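Local coordinates for putative sugar ABC transporter, substrate-binding protein (Clostridium phytofermentans, PDB 4WZZ) that binds the sugar L-rhamnose between its two lobes and probably serves as the substrate-binding component of an ABC transporter for sugars, at residues Y51-I59 / Y308-G316; R151-Q162 / D346-P356. All blocks are in the same frame, centred on the assembly; numbering follows the deposited sequence.

Contact 1 of 2, residues Y51-I59 / Y308-G316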
loop_
_atom_site.group_PDB
_atom_site.type_symbol
_atom_site.label_atom_id
_atom_site.label_comp_id
_atom_site.label_asym_id
_atom_site.label_seq_id
_atom_site.Cartn_x
_atom_site.Cartn_y
_atom_site.Cartn_z
ATOM N N TYR A 51 15.565 21.682 2.317
ATOM C CA TYR A 51 15.517 20.407 1.584
ATOM C C TYR A 51 16.459 20.300 0.388
ATOM O O TYR A 51 16.438 19.303 -0.340
ATOM C CB TYR A 51 14.083 20.080 1.147
ATOM C CG TYR A 51 13.272 19.626 2.329
ATOM C CD1 TYR A 51 13.310 18.304 2.754
ATOM C CD2 TYR A 51 12.530 20.533 3.070
ATOM C CE1 TYR A 51 12.604 17.893 3.871
ATOM C CE2 TYR A 51 11.816 20.129 4.184
ATOM C CZ TYR A 51 11.852 18.810 4.572
ATOM O OH TYR A 51 11.140 18.425 5.689
ATOM N N ALA A 52 17.287 21.311 0.166
ATOM C CA ALA A 52 18.252 21.228 -0.929
ATOM C C ALA A 52 19.125 19.995 -0.720
ATOM O O ALA A 52 19.536 19.701 0.404
ATOM C CB ALA A 52 19.098 22.488 -0.991
ATOM N N THR A 53 19.399 19.266 -1.796
ATOM C CA THR A 53 20.202 18.054 -1.688
ATOM C C THR A 53 20.929 17.873 -2.999
ATOM O O THR A 53 20.459 18.338 -4.044
ATOM C CB THR A 53 19.319 16.800 -1.382
ATOM O OG1 THR A 53 20.141 15.637 -1.193
ATOM C CG2 THR A 53 18.331 16.545 -2.492
ATOM N N THR A 54 22.088 17.238 -2.959
ATOM C CA THR A 54 22.722 16.802 -4.202
ATOM C C THR A 54 22.962 15.297 -4.207
ATOM O O THR A 54 23.702 14.781 -5.041
ATOM C CB THR A 54 24.055 17.529 -4.449
ATOM O OG1 THR A 54 24.972 17.205 -3.402
ATOM C CG2 THR A 54 23.842 19.051 -4.490
ATOM N N ALA A 55 22.281 14.590 -3.313
ATOM C CA ALA A 55 22.521 13.173 -3.131
ATOM C C ALA A 55 21.731 12.343 -4.135
ATOM O O ALA A 55 20.895 12.864 -4.879
ATOM C CB ALA A 55 22.161 12.766 -1.711
ATOM N N THR A 56 22.003 11.043 -4.131
ATOM C CA THR A 56 21.351 10.114 -5.042
ATOM C C THR A 56 20.463 9.148 -4.253
ATOM O O THR A 56 20.902 8.526 -3.294
ATOM C CB THR A 56 22.393 9.348 -5.842
ATOM O OG1 THR A 56 23.129 10.275 -6.666
ATOM C CG2 THR A 56 21.725 8.299 -6.742
ATOM N N TYR A 57 19.207 9.047 -4.667
ATOM C CA TYR A 57 18.205 8.322 -3.904
ATOM C C TYR A 57 17.590 7.245 -4.777
ATOM O O TYR A 57 17.059 7.560 -5.839
ATOM C CB TYR A 57 17.091 9.265 -3.477
ATOM C CG TYR A 57 17.547 10.415 -2.623
ATOM C CD1 TYR A 57 18.182 11.515 -3.185
ATOM C CD2 TYR A 57 17.324 10.405 -1.259
ATOM C CE1 TYR A 57 18.588 12.565 -2.409
ATOM C CE2 TYR A 57 17.724 11.450 -0.467
ATOM C CZ TYR A 57 18.353 12.530 -1.039
ATOM O OH TYR A 57 18.760 13.565 -0.218
ATOM N N ALA A 58 17.686 5.993 -4.335
ATOM C CA ALA A 58 17.047 4.854 -5.017
ATOM C C ALA A 58 15.708 4.529 -4.393
ATOM O O ALA A 58 15.622 4.303 -3.179
ATOM C CB ALA A 58 17.921 3.627 -4.910
ATOM N N ILE A 59 14.655 4.467 -5.211
ATOM C CA ILE A 59 13.397 3.933 -4.722
ATOM C C ILE A 59 13.174 2.600 -5.397
ATOM O O ILE A 59 13.289 2.476 -6.613
ATOM C CB ILE A 59 12.189 4.879 -4.952
ATOM C CG1 ILE A 59 10.915 4.216 -4.386
ATOM C CG2 ILE A 59 12.084 5.276 -6.427
ATOM C CD1 ILE A 59 9.734 5.146 -4.258
ATOM N N TYR A 308 10.676 13.536 1.034
ATOM C CA TYR A 308 11.043 14.555 2.019
ATOM C C TYR A 308 11.764 13.925 3.208
ATOM O O TYR A 308 12.754 14.476 3.728
ATOM C CB TYR A 308 9.823 15.347 2.490
ATOM C CG TYR A 308 9.284 16.301 1.453
ATOM C CD1 TYR A 308 10.069 17.331 0.959
ATOM C CD2 TYR A 308 7.980 16.179 0.969
ATOM C CE1 TYR A 308 9.583 18.212 0.012
ATOM C CE2 TYR A 308 7.485 17.056 0.029
ATOM C CZ TYR A 308 8.289 18.076 -0.445
ATOM O OH TYR A 308 7.818 18.957 -1.390
ATOM N N ALA A 309 11.276 12.768 3.651
ATOM C CA ALA A 309 11.861 12.084 4.796
ATOM C C ALA A 309 13.242 11.533 4.448
ATOM O O ALA A 309 14.170 11.581 5.269
ATOM C CB ALA A 309 10.934 10.963 5.295
ATOM N N SER A 310 13.394 11.048 3.216
ATOM C CA SER A 310 14.684 10.573 2.744
ATOM C C SER A 310 15.720 11.704 2.758
ATOM O O SER A 310 16.848 11.531 3.211
ATOM C CB SER A 310 14.562 10.059 1.309
ATOM O OG SER A 310 13.709 8.930 1.260
ATOM N N ILE A 311 15.335 12.859 2.226
ATOM C CA ILE A 311 16.235 14.011 2.203
ATOM C C ILE A 311 16.581 14.413 3.624
ATOM O O ILE A 311 17.716 14.808 3.899
ATOM C CB ILE A 311 15.622 15.202 1.470
ATOM C CG1 ILE A 311 15.432 14.856 -0.014
ATOM C CG2 ILE A 311 16.539 16.436 1.583
ATOM C CD1 ILE A 311 14.581 15.845 -0.779
ATOM N N SER A 312 15.607 14.299 4.529
ATOM C CA SER A 312 15.819 14.690 5.925
ATOM C C SER A 312 16.818 13.774 6.624
ATOM O O SER A 312 17.651 14.241 7.400
ATOM C CB SER A 312 14.495 14.732 6.677
ATOM O OG SER A 312 13.673 15.762 6.159
ATOM N N LEU A 313 16.741 12.474 6.340
ATOM C CA LEU A 313 17.759 11.522 6.781
ATOM C C LEU A 313 19.150 11.837 6.227
ATOM O O LEU A 313 20.141 11.801 6.969
ATOM C CB LEU A 313 17.381 10.097 6.378
ATOM C CG LEU A 313 16.223 9.423 7.114
ATOM C CD1 LEU A 313 15.857 8.119 6.420
ATOM C CD2 LEU A 313 16.537 9.170 8.592
ATOM N N VAL A 314 19.236 12.132 4.930
ATOM C CA VAL A 314 20.531 12.407 4.314
ATOM C C VAL A 314 21.138 13.704 4.854
ATOM O O VAL A 314 22.356 13.798 5.051
ATOM C CB VAL A 314 20.423 12.485 2.767
ATOM C CG1 VAL A 314 21.718 13.047 2.141
ATOM C CG2 VAL A 314 20.087 11.113 2.178
ATOM N N ASN A 315 20.299 14.707 5.075
ATOM C CA ASN A 315 20.777 15.999 5.550
ATOM C C ASN A 315 20.905 16.039 7.074
ATOM O O ASN A 315 21.410 17.012 7.632
ATOM C CB ASN A 315 19.872 17.131 5.057
ATOM C CG ASN A 315 20.086 17.455 3.587
ATOM O OD1 ASN A 315 21.003 16.935 2.946
ATOM N ND2 ASN A 315 19.246 18.328 3.049
ATOM N N GLY A 316 20.445 14.979 7.736
ATOM C CA GLY A 316 20.606 14.822 9.168
ATOM C C GLY A 316 19.602 15.600 10.000
ATOM O O GLY A 316 19.795 15.758 11.201
HETATM O O HOH W 1 22.400 16.454 0.052
#
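Aromatic packing joins Tyr51 to Tyr308: the edge of the Tyr308 ring points at one face of Tyr51, an edge-to-face (T-shaped) pair with centroids 5.2 Å apart and planes at 74°. Tyr51 CE1 also lies near Ser312 OG, a hydroxyl that donates to Tyr308 O within the helix, while Tyr51 OH is hydrogen-bonded to Thr327 O.

Apolar contacts fill the middle. Ile311 sends CG2 to Tyr51 CD1 at 3.9 Å, whereas its CG1, anti to the carbonyl carbon (chi1 -65°), lies against Tyr57 OH (3.6 Å) and CZ. Val314 divides its methyls between two residues of 51-59, CG2 on Tyr57 CE2 at 3.6 Å and CG1 on Ala55 CB. In this periplasmic-binding-protein fold, helix 299-315 packs against the N-terminal loop and the start of strand 56-60, in the lobe built on the mixed sheet, while helix 67-82 brings Tyr76 and Ile80 to Tyr57.

Polar bonds gather toward the helix end. Asn315 ND2 donates to Ala52 O (3.0 Å, N-H...O 162°), the acceptor lying near the plane of the amide. Thr53 OG1 accepts from Ala55 N in an ST turn and shares a 2.7 Å hydrogen bond with Tyr57 OH; water 1 links it to Asn315 OD1.

Contact 2 of 2, residues R151-Q162 / D346-P356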
loop_
_atom_site.group_PDB
_atom_site.type_symbol
_atom_site.label_atom_id
_atom_site.label_comp_id
_atom_site.label_asym_id
_atom_site.label_seq_id
_atom_site.Cartn_x
_atom_site.Cartn_y
_atom_site.Cartn_z
ATOM N N ARG A 151 15.687 -0.723 8.693
ATOM C CA ARG A 151 15.301 0.623 8.267
ATOM C C ARG A 151 15.535 1.654 9.364
ATOM O O ARG A 151 15.683 1.302 10.533
ATOM C CB ARG A 151 13.806 0.646 7.912
ATOM C CG ARG A 151 12.917 0.627 9.147
ATOM C CD ARG A 151 11.455 0.584 8.805
ATOM N NE ARG A 151 10.607 0.930 9.956
ATOM C CZ ARG A 151 9.753 0.101 10.560
ATOM N NH1 ARG A 151 9.631 -1.170 10.194
ATOM N NH2 ARG A 151 9.010 0.550 11.560
ATOM N N LYS A 152 15.561 2.928 8.992
ATOM C CA LYS A 152 15.610 3.989 9.988
ATOM C C LYS A 152 14.193 4.474 10.305
ATOM O O LYS A 152 13.940 4.959 11.409
ATOM C CB LYS A 152 16.520 5.132 9.525
ATOM C CG LYS A 152 17.980 4.757 9.590
ATOM C CD LYS A 152 18.854 5.928 9.211
ATOM C CE LYS A 152 20.268 5.757 9.705
ATOM N NZ LYS A 152 21.180 6.707 9.005
ATOM N N VAL A 153 13.268 4.311 9.358
ATOM C CA VAL A 153 11.888 4.733 9.560
ATOM C C VAL A 153 11.003 4.149 8.458
ATOM O O VAL A 153 11.498 3.843 7.383
ATOM C CB VAL A 153 11.758 6.268 9.566
ATOM C CG1 VAL A 153 12.066 6.863 8.177
ATOM C CG2 VAL A 153 10.385 6.696 10.100
ATOM N N PHE A 154 9.716 3.990 8.758
ATOM C CA PHE A 154 8.716 3.533 7.775
ATOM C C PHE A 154 7.745 4.656 7.481
ATOM O O PHE A 154 7.274 5.346 8.392
ATOM C CB PHE A 154 7.946 2.325 8.314
ATOM C CG PHE A 154 6.878 1.810 7.376
ATOM C CD1 PHE A 154 7.212 1.425 6.097
ATOM C CD2 PHE A 154 5.549 1.692 7.786
ATOM C CE1 PHE A 154 6.270 0.952 5.219
ATOM C CE2 PHE A 154 4.601 1.221 6.900
ATOM C CZ PHE A 154 4.970 0.850 5.612
ATOM N N VAL A 155 7.456 4.865 6.206
ATOM C CA VAL A 155 6.489 5.876 5.807
ATOM C C VAL A 155 5.235 5.133 5.421
ATOM O O VAL A 155 5.201 4.437 4.402
ATOM C CB VAL A 155 6.985 6.765 4.658
ATOM C CG1 VAL A 155 5.944 7.823 4.331
ATOM C CG2 VAL A 155 8.290 7.426 5.045
ATOM N N ASN A 156 4.211 5.280 6.261
ATOM C CA ASN A 156 2.955 4.507 6.153
ATOM C C ASN A 156 1.856 5.393 5.579
ATOM O O ASN A 156 1.666 6.539 6.026
ATOM C CB ASN A 156 2.544 4.021 7.558
ATOM C CG ASN A 156 1.651 2.797 7.534
ATOM O OD1 ASN A 156 1.094 2.431 6.499
ATOM N ND2 ASN A 156 1.491 2.155 8.702
ATOM N N GLN A 157 1.155 4.881 4.558
ATOM C CA GLN A 157 0.085 5.604 3.874
ATOM C C GLN A 157 -1.061 5.994 4.792
ATOM O O GLN A 157 -1.707 7.014 4.603
ATOM C CB GLN A 157 -0.462 4.748 2.727
ATOM C CG GLN A 157 -0.650 3.264 3.069
ATOM C CD GLN A 157 0.508 2.416 2.638
ATOM O OE1 GLN A 157 1.620 2.585 3.133
ATOM N NE2 GLN A 157 0.276 1.516 1.700
ATOM N N ALA A 158 -1.329 5.166 5.789
ATOM C CA ALA A 158 -2.418 5.429 6.730
ATOM C C ALA A 158 -2.185 4.552 7.932
ATOM O O ALA A 158 -1.391 3.624 7.873
ATOM C CB ALA A 158 -3.775 5.138 6.092
ATOM N N GLY A 159 -2.846 4.836 9.052
ATOM C CA GLY A 159 -2.751 3.931 10.174
ATOM C C GLY A 159 -3.223 2.531 9.772
ATOM O O GLY A 159 -4.275 2.355 9.157
ATOM N N THR A 160 -2.450 1.518 10.138
ATOM C CA THR A 160 -2.818 0.138 9.821
ATOM C C THR A 160 -4.230 -0.175 10.319
ATOM O O THR A 160 -5.073 -0.733 9.612
ATOM C CB THR A 160 -1.812 -0.826 10.427
ATOM O OG1 THR A 160 -0.504 -0.520 9.923
ATOM C CG2 THR A 160 -2.167 -2.242 10.073
ATOM N N THR A 161 -4.505 0.231 11.559
ATOM C CA THR A 161 -5.830 0.037 12.124
ATOM C C THR A 161 -6.924 0.781 11.373
ATOM O O THR A 161 -8.047 0.292 11.249
ATOM C CB THR A 161 -5.825 0.499 13.575
ATOM O OG1 THR A 161 -4.866 -0.279 14.300
ATOM C CG2 THR A 161 -7.191 0.335 14.224
ATOM N N GLN A 162 -6.608 1.991 10.922
ATOM C CA GLN A 162 -7.602 2.773 10.208
ATOM C C GLN A 162 -8.060 2.059 8.931
ATOM O O GLN A 162 -9.232 2.065 8.587
ATOM C CB GLN A 162 -7.014 4.138 9.869
ATOM C CG GLN A 162 -6.681 4.974 11.085
ATOM C CD GLN A 162 -6.119 6.316 10.675
ATOM O OE1 GLN A 162 -5.154 6.400 9.906
ATOM N NE2 GLN A 162 -6.741 7.375 11.154
ATOM N N ASP A 346 5.414 -2.696 14.939
ATOM C CA ASP A 346 6.461 -3.681 14.671
ATOM C C ASP A 346 7.760 -3.415 15.434
ATOM O O ASP A 346 8.752 -4.102 15.199
ATOM C CB ASP A 346 6.771 -3.821 13.167
ATOM C CG ASP A 346 7.333 -2.557 12.543
ATOM O OD1 ASP A 346 7.735 -1.627 13.275
ATOM O OD2 ASP A 346 7.386 -2.520 11.281
ATOM N N GLY A 347 7.770 -2.428 16.325
ATOM C CA GLY A 347 8.941 -2.159 17.148
ATOM C C GLY A 347 9.865 -1.112 16.562
ATOM O O GLY A 347 10.821 -0.667 17.203
ATOM N N GLY A 348 9.585 -0.720 15.325
ATOM C CA GLY A 348 10.324 0.344 14.698
ATOM C C GLY A 348 9.633 1.671 14.918
ATOM O O GLY A 348 8.950 1.892 15.928
ATOM N N THR A 349 9.844 2.574 13.970
ATOM C CA THR A 349 9.211 3.869 13.997
ATOM C C THR A 349 8.553 4.065 12.647
ATOM O O THR A 349 8.905 3.397 11.677
ATOM C CB THR A 349 10.207 5.004 14.220
ATOM O OG1 THR A 349 11.173 5.029 13.162
ATOM C CG2 THR A 349 10.932 4.838 15.561
ATOM N N GLU A 350 7.621 5.005 12.599
ATOM C CA GLU A 350 6.913 5.286 11.376
ATOM C C GLU A 350 6.418 6.733 11.351
ATOM O O GLU A 350 6.332 7.422 12.378
ATOM C CB GLU A 350 5.763 4.291 11.194
ATOM C CG GLU A 350 4.568 4.562 12.078
ATOM C CD GLU A 350 3.454 3.529 11.925
ATOM O OE1 GLU A 350 3.351 2.852 10.869
ATOM O OE2 GLU A 350 2.683 3.393 12.893
ATOM N N ILE A 351 6.171 7.191 10.136
ATOM C CA ILE A 351 5.532 8.458 9.845
ATOM C C ILE A 351 4.256 8.091 9.102
ATOM O O ILE A 351 4.321 7.354 8.124
ATOM C CB ILE A 351 6.435 9.296 8.918
ATOM C CG1 ILE A 351 7.741 9.657 9.644
ATOM C CG2 ILE A 351 5.732 10.557 8.448
ATOM C CD1 ILE A 351 8.867 9.991 8.696
ATOM N N ILE A 352 3.116 8.618 9.536
ATOM C CA ILE A 352 1.844 8.273 8.931
ATOM C C ILE A 352 1.383 9.421 8.042
ATOM O O ILE A 352 1.165 10.533 8.523
ATOM C CB ILE A 352 0.773 7.955 9.989
ATOM C CG1 ILE A 352 1.191 6.732 10.818
ATOM C CG2 ILE A 352 -0.566 7.704 9.298
ATOM C CD1 ILE A 352 0.242 6.379 11.950
ATOM N N LEU A 353 1.231 9.140 6.747
ATOM C CA LEU A 353 0.890 10.133 5.741
ATOM C C LEU A 353 -0.393 10.873 6.042
ATOM O O LEU A 353 -0.439 12.092 5.975
ATOM C CB LEU A 353 0.763 9.468 4.356
ATOM C CG LEU A 353 0.224 10.293 3.186
ATOM C CD1 LEU A 353 1.211 11.385 2.753
ATOM C CD2 LEU A 353 -0.045 9.377 2.001
ATOM N N GLY A 354 -1.445 10.123 6.359
ATOM C CA GLY A 354 -2.777 10.680 6.499
ATOM C C GLY A 354 -3.770 9.587 6.839
ATOM O O GLY A 354 -3.368 8.479 7.157
ATOM N N ALA A 355 -5.048 9.925 6.837
ATOM C CA ALA A 355 -6.107 8.936 7.050
ATOM C C ALA A 355 -6.428 8.267 5.732
ATOM O O ALA A 355 -6.130 8.805 4.656
ATOM C CB ALA A 355 -7.361 9.594 7.615
ATOM N N PRO A 356 -7.057 7.095 5.788
ATOM C CA PRO A 356 -7.611 6.565 4.538
ATOM C C PRO A 356 -8.686 7.497 3.997
ATOM O O PRO A 356 -9.324 8.249 4.775
ATOM C CB PRO A 356 -8.259 5.235 4.956
ATOM C CG PRO A 356 -7.796 4.963 6.336
ATOM C CD PRO A 356 -7.459 6.295 6.956
HETATM O O HOH W 2 11.917 2.591 12.013
HETATM O O HOH W 3 -3.427 9.152 3.766
#
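Thr349 O is gripped by two donors arriving from opposite faces of its carbonyl plane: Phe154 N at 3.1 Å, a rung of the sheet, and Arg151 NH2 at 2.9 Å, which sits above that plane. The same guanidinium holds Asp346 end-on in a salt bridge, NH1 to OD2 at 2.8 Å and NH2 to OD1 at 3.1 Å, with the two flat groups turned 40° apart. The carboxylate is steadied in turn by Gly348 N, which meets OD1 on its anti side and closes an Asx turn; Thr146 O takes a further bond from Arg151 NH1. With bonds at both terminal nitrogens and Phe154 CB against one face, the guanidinium probably has little freedom to rotate.

Further along, Glu350 reaches across the strands with its chain extended beyond CG (chi2 -178°), and OE1 accepts from Asn156 ND2 at 2.9 Å while lying at the edge of the Phe154 ring. Ile351 and Val155 point to the other face of the sheet, where Leu305 of helix 299-315 touches both; Ile351 CD1 also meets Val153 CG2.

Between the two strands runs the backbone ladder, Ile351 N to Phe154 O, Asn156 N to Ile351 O and Leu353 N to Asn156 O, the last at 2.7 Å and almost straight (176°). Past the strands, Pro356 rests on Gln162 CB, and water 3 bridges Gln157 O and Ala355 O. Strands 154-156 and 349-352 are parallel neighbours in the mixed sheet of one lobe; 154-156 runs straight into Gln157 of the rhamnose pocket, and both chains then pass toward the other lobe, consistent with the interlobe hinge of this fold.

In the fold
Contacts 1 and 2, whose centres lie 19 Å apart, illustrate how residues distant in sequence complete one lobe: their segments alternate along the chain, and both reach the same mixed sheet. Helix 299-315 connects them physically. While contact 1 uses its last two turns against 51-59, Ala309 CB touches Ile351 CD1 of contact 2 at 4.1 Å, and Leu313 CD2 meets Lys152 CD at 4.0 Å. The two differ in their relation to the sugar. Contact 1 is structural, away from the sugar site, its centre about 22 Å from that of the chain; contact 2 lies more centrally, at about 11 Å, and includes Gln157, whose side chain comes within about 3 Å of the bound rhamnose.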